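Local coordinates for protein mediator of RNA polymerase II transcription subunit 18 (Schizosaccharomyces pombe, PDB 3C0T) that serves as a subunit of the Mediator coactivator complex, which relays signals from gene-specific regulators to the RNA polymerase II transcription machinery, at residues N188-K191 against V192-L196. Residues are numbered along the deposited sequence; the frame is centred on the assembly and turned at random.
Sequences NLTK and VKTLL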
ATOM      1  N   ASN A 188      -1.155  -9.367  17.949  1.00 46.93           N
ATOM      2  CA  ASN A 188      -1.875  -9.925  16.806  1.00 46.39           C
ATOM      3  C   ASN A 188      -0.949 -10.101  15.599  1.00 45.29           C
ATOM      4  O   ASN A 188      -1.042 -11.095  14.880  1.00 42.97           O
ATOM      5  CB  ASN A 188      -3.072  -9.048  16.433  1.00 44.41           C
ATOM      6  CG  ASN A 188      -4.258  -9.270  17.356  1.00 47.85           C
ATOM      7  OD1 ASN A 188      -4.503 -10.393  17.811  1.00 47.22           O
ATOM      8  ND2 ASN A 188      -5.012  -8.208  17.623  1.00 44.43           N
ATOM      9  N   LEU A 189      -0.057  -9.142  15.383  1.00 44.47           N
ATOM     10  CA  LEU A 189       0.881  -9.242  14.277  1.00 45.85           C
ATOM     11  C   LEU A 189       1.775 -10.458  14.495  1.00 46.17           C
ATOM     12  O   LEU A 189       2.063 -11.205  13.554  1.00 45.79           O
ATOM     13  CB  LEU A 189       1.741  -7.975  14.166  1.00 44.73           C
ATOM     14  CG  LEU A 189       1.046  -6.771  13.519  1.00 46.44           C
ATOM     15  CD1 LEU A 189       2.010  -5.608  13.423  1.00 45.23           C
ATOM     16  CD2 LEU A 189       0.555  -7.150  12.131  1.00 44.76           C
ATOM     17  N   THR A 190       2.197 -10.668  15.739  1.00 45.31           N
ATOM     18  CA  THR A 190       3.056 -11.802  16.058  1.00 45.76           C
ATOM     19  C   THR A 190       2.371 -13.131  15.742  1.00 45.57           C
ATOM     20  O   THR A 190       3.006 -14.057  15.250  1.00 45.05           O
ATOM     21  CB  THR A 190       3.486 -11.773  17.539  1.00 45.53           C
ATOM     22  OG1 THR A 190       4.468 -10.747  17.716  1.00 48.83           O
ATOM     23  CG2 THR A 190       4.080 -13.104  17.967  1.00 43.30           C
ATOM     24  N   LYS A 191       1.078 -13.216  16.024  1.00 45.91           N
ATOM     25  CA  LYS A 191       0.324 -14.428  15.748  1.00 48.81           C
ATOM     26  C   LYS A 191       0.271 -14.685  14.234  1.00 50.08           C
ATOM     27  O   LYS A 191       0.497 -15.806  13.778  1.00 50.39           O
ATOM     28  CB  LYS A 191      -1.104 -14.299  16.287  1.00 50.48           C
ATOM     29  CG  LYS A 191      -1.227 -14.046  17.794  1.00 50.85           C
ATOM     30  CD  LYS A 191      -2.698 -14.082  18.186  1.00 54.11           C
ATOM     31  CE  LYS A 191      -2.930 -13.837  19.670  1.00 54.94           C
ATOM     32  NZ  LYS A 191      -2.912 -12.403  20.045  1.00 56.22           N
ATOM     33  N   VAL A 192      -0.037 -13.644  13.460  1.00 49.23           N
ATOM     34  CA  VAL A 192      -0.121 -13.773  12.010  1.00 47.19           C
ATOM     35  C   VAL A 192       1.251 -14.123  11.433  1.00 47.05           C
ATOM     36  O   VAL A 192       1.359 -14.925  10.516  1.00 45.36           O
ATOM     37  CB  VAL A 192      -0.644 -12.459  11.370  1.00 48.78           C
ATOM     38  CG1 VAL A 192      -0.726 -12.594   9.855  1.00 47.10           C
ATOM     39  CG2 VAL A 192      -2.005 -12.127  11.942  1.00 46.38           C
ATOM     40  N   LYS A 193       2.302 -13.528  11.988  1.00 47.94           N
ATOM     41  CA  LYS A 193       3.657 -13.792  11.526  1.00 48.93           C
ATOM     42  C   LYS A 193       4.006 -15.280  11.595  1.00 51.12           C
ATOM     43  O   LYS A 193       4.483 -15.851  10.610  1.00 51.66           O
ATOM     44  CB  LYS A 193       4.666 -13.001  12.361  1.00 51.13           C
ATOM     45  CG  LYS A 193       6.119 -13.112  11.899  1.00 52.32           C
ATOM     46  CD  LYS A 193       7.049 -12.486  12.932  1.00 57.62           C
ATOM     47  CE  LYS A 193       8.378 -12.041  12.329  1.00 61.26           C
ATOM     48  NZ  LYS A 193       9.143 -13.159  11.711  1.00 64.48           N
ATOM     49  N   THR A 194       3.782 -15.917  12.744  1.00 50.75           N
ATOM     50  CA  THR A 194       4.118 -17.330  12.845  1.00 52.55           C
ATOM     51  C   THR A 194       3.151 -18.159  12.010  1.00 52.53           C
ATOM     52  O   THR A 194       3.508 -19.220  11.503  1.00 53.31           O
ATOM     53  CB  THR A 194       4.140 -17.851  14.328  1.00 53.09           C
ATOM     54  OG1 THR A 194       3.050 -18.753  14.551  1.00 54.10           O
ATOM     55  CG2 THR A 194       4.061 -16.710  15.296  1.00 51.31           C
ATOM     56  N   LEU A 195       1.931 -17.673  11.847  1.00 51.61           N
ATOM     57  CA  LEU A 195       0.971 -18.408  11.034  1.00 53.21           C
ATOM     58  C   LEU A 195       1.413 -18.439   9.556  1.00 52.64           C
ATOM     59  O   LEU A 195       1.097 -19.387   8.841  1.00 54.20           O
ATOM     60  CB  LEU A 195      -0.419 -17.771  11.130  1.00 52.82           C
ATOM     61  CG  LEU A 195      -1.614 -18.692  11.391  1.00 54.32           C
ATOM     62  CD1 LEU A 195      -2.898 -17.957  11.022  1.00 53.44           C
ATOM     63  CD2 LEU A 195      -1.494 -19.952  10.579  1.00 54.58           C
ATOM     64  N   LEU A 196       2.148 -17.419   9.109  1.00 50.49           N
ATOM     65  CA  LEU A 196       2.600 -17.342   7.712  1.00 51.89           C
ATOM     66  C   LEU A 196       4.087 -17.638   7.523  1.00 52.10           C
ATOM     67  O   LEU A 196       4.591 -17.609   6.396  1.00 50.58           O
ATOM     68  CB  LEU A 196       2.339 -15.944   7.123  1.00 50.72           C
ATOM     69  CG  LEU A 196       0.988 -15.234   7.249  1.00 50.86           C
ATOM     70  CD1 LEU A 196       0.957 -14.094   6.246  1.00 48.25           C
ATOM     71  CD2 LEU A 196      -0.158 -16.189   6.998  1.00 49.89           C
TER
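With chi1 at 180°, Val192 turns CG1 anti to its own backbone N and leaves CG2 beside that N, 3.3 Å from Asn188 O. That same carbonyl oxygen accepts the backbone N-H of Val192 (N to O 3.1 Å), so one oxygen meets both a donor and a methyl group of the residue four positions on. The next bond, Lys193 N to Leu189 O, is shorter at 2.8 Å, and the donor stands nearly in line with the C=O bond. CB of Lys193 also lies 3.4 Å from Leu189 O, while the rest of the lysine runs off the helix. Leu195 N bonds Lys191 O at 3.0 Å, and its N-H...O angle of 148° is less straight than the 166° at Val192. One turn back, in an i, i+3 side-chain pair, Lys191 bends at chi4, which brings NZ to 3.4 Å from Asn188 OD1, a weak hydrogen bond.

The backbone bonds, each from residue i+4 to residue i, identify regular alpha-helix in the last turns of helix 179-196, which packs on the antiparallel sheet: Leu189 touches Leu4 of strand 2-10 and Val192 touches Thr136 of strand 136-146. Separately, Leu196 reaches Leu22 of helix 15-25. The chemistry implies a division of labour, in which backbone amides hold the turns together, buried aliphatic groups face the fold, and the lysine-asparagine link adds only a weak polar tie.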